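Local structure of HTPA Reductase (Selaginella moellendorffii, 5U5I) at residues Q156-H161 / Q190-R195. The protein probably catalyses the NAD(P)H-dependent reduction of 4-hydroxy-tetrahydrodipicolinate to tetrahydrodipicolinate, a step of lysine biosynthesis by the diaminopimelate pathway. Residues are numbered along the deposited sequence; the frame is centred on the assembly and turned at random.
Sequences QVTESH and QVELVR
Glu159 grips Arg195 where strand 192-194, the short edge strand of a four-stranded mixed sheet in the C-terminal region, runs parallel to strand 154-161, reached through helix 170-181 as a beta-alpha-beta unit. Three backbone bonds join the strands: Glu192 N to Val157 O, Glu159 N to Glu192 O, and Val194 N to Glu159 O. Just before them a water bridges Val157 N and Gln190 O. On the face of Glu159, CG1 of Val157 meets CG1 of Val191 at 4.0 Å, and both valines rest on Ile176 of that helix. Along Glu159, CB packs on Val191 CG1, also 4.0 Å off; CG extends away from the backbone N (chi1 -178°), and a bend at chi2 (-97°) brings the carboxylate towards Arg195. CG also lies at the edge of the His161 ring, in its plane. OE1 takes Arg195 NH1 at 2.8 Å on its syn side but 28° out of the carboxylate plane, by a bent bond, and His161 ND1, likewise 2.8 Å away, from the opposite face. OE2 lies 3.3 Å from Leu193 CD2 and accepts the backbone N of Ser169. Arg195 NH2 adds only weak bonds to OE1 and OE2. NH1 also donates to Val194 O (3.0 Å) and NE binds Lys165 O, which help fix the guanidinium; His161 CB sits over the centre of one of its faces. One carboxylate thus joins Arg195 to His161, whose side chain lies about 8 Å from the bound NAD.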
ATOM      1  N   GLN B 156      -1.180  13.419  -6.825  1.00 42.48           N
ATOM      2  CA  GLN B 156      -0.766  14.599  -6.045  1.00 43.99           C
ATOM      3  C   GLN B 156      -0.071  14.109  -4.766  1.00 42.13           C
ATOM      4  O   GLN B 156      -0.602  13.230  -4.075  1.00 40.32           O
ATOM      5  CB  GLN B 156      -1.963  15.455  -5.651  1.00 45.76           C
ATOM      6  CG  GLN B 156      -2.741  16.044  -6.814  1.00 48.25           C
ATOM      7  CD  GLN B 156      -4.105  16.586  -6.407  1.00 49.92           C
ATOM      8  OE1 GLN B 156      -5.083  16.402  -7.122  1.00 51.00           O
ATOM      9  NE2 GLN B 156      -4.176  17.255  -5.262  1.00 50.58           N
ATOM     10  N   VAL B 157       1.103  14.670  -4.456  1.00 42.79           N
ATOM     11  CA  VAL B 157       1.839  14.343  -3.222  1.00 41.42           C
ATOM     12  C   VAL B 157       2.152  15.636  -2.481  1.00 43.27           C
ATOM     13  O   VAL B 157       2.799  16.532  -3.028  1.00 45.38           O
ATOM     14  CB  VAL B 157       3.162  13.593  -3.489  1.00 40.48           C
ATOM     15  CG1 VAL B 157       3.870  13.258  -2.174  1.00 39.30           C
ATOM     16  CG2 VAL B 157       2.912  12.335  -4.305  1.00 38.95           C
ATOM     17  N   THR B 158       1.684  15.727  -1.243  1.00 42.67           N
ATOM     18  CA  THR B 158       1.967  16.878  -0.407  1.00 44.34           C
ATOM     19  C   THR B 158       2.580  16.419   0.930  1.00 42.69           C
ATOM     20  O   THR B 158       2.216  15.382   1.494  1.00 40.39           O
ATOM     21  CB  THR B 158       0.742  17.813  -0.249  1.00 46.14           C
ATOM     22  OG1 THR B 158       1.060  18.864   0.673  1.00 47.59           O
ATOM     23  CG2 THR B 158      -0.481  17.084   0.259  1.00 44.69           C
ATOM     24  N   GLU B 159       3.529  17.208   1.411  1.00 44.12           N
ATOM     25  CA  GLU B 159       4.441  16.772   2.458  1.00 43.05           C
ATOM     26  C   GLU B 159       4.776  17.956   3.378  1.00 44.78           C
ATOM     27  O   GLU B 159       5.030  19.061   2.904  1.00 47.19           O
ATOM     28  CB  GLU B 159       5.671  16.184   1.765  1.00 43.09           C
ATOM     29  CG  GLU B 159       6.756  15.622   2.650  1.00 42.31           C
ATOM     30  CD  GLU B 159       7.882  16.616   2.886  1.00 44.72           C
ATOM     31  OE1 GLU B 159       7.716  17.518   3.729  1.00 45.66           O
ATOM     32  OE2 GLU B 159       8.937  16.500   2.226  1.00 46.04           O
ATOM     33  N   SER B 160       4.759  17.711   4.689  1.00 43.64           N
ATOM     34  CA  SER B 160       5.038  18.738   5.688  1.00 45.13           C
ATOM     35  C   SER B 160       5.978  18.240   6.789  1.00 44.15           C
ATOM     36  O   SER B 160       5.696  17.248   7.458  1.00 41.75           O
ATOM     37  CB  SER B 160       3.739  19.260   6.305  1.00 45.33           C
ATOM     38  OG  SER B 160       4.001  20.254   7.277  1.00 46.61           O
ATOM     39  N   HIS B 161       7.087  18.964   6.953  1.00 46.29           N
ATOM     40  CA  HIS B 161       8.068  18.752   8.008  1.00 46.24           C
ATOM     41  C   HIS B 161       8.412  20.128   8.615  1.00 49.03           C
ATOM     42  O   HIS B 161       8.035  21.180   8.075  1.00 51.07           O
ATOM     43  CB  HIS B 161       9.348  18.106   7.441  1.00 46.50           C
ATOM     44  CG  HIS B 161       9.229  16.640   7.152  1.00 44.15           C
ATOM     45  ND1 HIS B 161       8.570  16.146   6.046  1.00 43.46           N
ATOM     46  CD2 HIS B 161       9.707  15.561   7.817  1.00 42.62           C
ATOM     47  CE1 HIS B 161       8.627  14.825   6.053  1.00 41.55           C
ATOM     48  NE2 HIS B 161       9.317  14.444   7.115  1.00 41.08           N
ATOM     49  N   GLN B 190       7.531  17.830  -8.361  1.00 62.05           N
ATOM     50  CA  GLN B 190       6.089  18.059  -8.226  1.00 61.04           C
ATOM     51  C   GLN B 190       5.537  17.822  -6.819  1.00 57.24           C
ATOM     52  O   GLN B 190       4.354  18.072  -6.586  1.00 57.13           O
ATOM     53  CB  GLN B 190       5.308  17.182  -9.204  1.00 58.95           C
ATOM     54  CG  GLN B 190       5.534  17.511 -10.665  1.00 63.33           C
ATOM     55  CD  GLN B 190       4.565  16.755 -11.537  1.00 61.71           C
ATOM     56  OE1 GLN B 190       4.914  15.741 -12.131  1.00 59.73           O
ATOM     57  NE2 GLN B 190       3.325  17.222 -11.580  1.00 62.92           N
ATOM     58  N   VAL B 191       6.358  17.321  -5.889  1.00 54.61           N
ATOM     59  CA  VAL B 191       5.927  17.209  -4.492  1.00 52.00           C
ATOM     60  C   VAL B 191       5.759  18.621  -3.952  1.00 56.52           C
ATOM     61  O   VAL B 191       6.609  19.486  -4.177  1.00 60.61           O
ATOM     62  CB  VAL B 191       6.904  16.419  -3.589  1.00 48.95           C
ATOM     63  CG1 VAL B 191       6.384  16.369  -2.156  1.00 47.11           C
ATOM     64  CG2 VAL B 191       7.095  15.000  -4.103  1.00 45.15           C
ATOM     65  N   GLU B 192       4.640  18.844  -3.271  1.00 56.33           N
ATOM     66  CA  GLU B 192       4.340  20.128  -2.662  1.00 61.07           C
ATOM     67  C   GLU B 192       4.916  20.114  -1.255  1.00 60.00           C
ATOM     68  O   GLU B 192       4.488  19.320  -0.414  1.00 56.05           O
ATOM     69  CB  GLU B 192       2.831  20.335  -2.641  1.00 62.21           C
ATOM     70  CG  GLU B 192       2.385  21.741  -2.283  1.00 68.64           C
ATOM     71  CD  GLU B 192       1.108  22.157  -3.002  1.00 72.00           C
ATOM     72  OE1 GLU B 192       0.306  21.268  -3.393  1.00 68.96           O
ATOM     73  OE2 GLU B 192       0.905  23.380  -3.176  1.00 78.40           O
ATOM     74  N   LEU B 193       5.907  20.969  -1.014  1.00 59.62           N
ATOM     75  CA  LEU B 193       6.588  21.031   0.279  1.00 58.22           C
ATOM     76  C   LEU B 193       5.979  22.137   1.120  1.00 60.27           C
ATOM     77  O   LEU B 193       6.283  23.311   0.915  1.00 64.51           O
ATOM     78  CB  LEU B 193       8.093  21.276   0.094  1.00 59.71           C
ATOM     79  CG  LEU B 193       8.922  20.243  -0.683  1.00 58.20           C
ATOM     80  CD1 LEU B 193      10.398  20.624  -0.646  1.00 60.06           C
ATOM     81  CD2 LEU B 193       8.737  18.836  -0.144  1.00 53.54           C
ATOM     82  N   VAL B 194       5.112  21.766   2.055  1.00 57.86           N
ATOM     83  CA  VAL B 194       4.534  22.731   2.982  1.00 59.84           C
ATOM     84  C   VAL B 194       5.546  22.954   4.098  1.00 59.33           C
ATOM     85  O   VAL B 194       5.881  22.022   4.823  1.00 55.62           O
ATOM     86  CB  VAL B 194       3.179  22.257   3.540  1.00 58.14           C
ATOM     87  CG1 VAL B 194       2.647  23.232   4.585  1.00 60.44           C
ATOM     88  CG2 VAL B 194       2.175  22.099   2.401  1.00 59.04           C
ATOM     89  N   ARG B 195       6.054  24.182   4.188  1.00 63.25           N
ATOM     90  CA  ARG B 195       7.024  24.582   5.213  1.00 63.58           C
ATOM     91  C   ARG B 195       6.664  25.850   6.018  1.00 67.26           C
ATOM     92  O   ARG B 195       7.368  26.172   6.980  1.00 67.43           O
ATOM     93  CB  ARG B 195       8.399  24.759   4.556  1.00 64.87           C
ATOM     94  CG  ARG B 195       9.010  23.471   4.019  1.00 61.40           C
ATOM     95  CD  ARG B 195       9.396  22.535   5.155  1.00 57.38           C
ATOM     96  NE  ARG B 195      10.064  21.316   4.701  1.00 54.54           N
ATOM     97  CZ  ARG B 195       9.463  20.253   4.155  1.00 52.17           C
ATOM     98  NH1 ARG B 195       8.145  20.231   3.929  1.00 52.11           N
ATOM     99  NH2 ARG B 195      10.200  19.198   3.802  1.00 49.96           N
TER
HETATM  100  O   HOH W   1       1.957  17.062  -6.038  1.00 41.94           O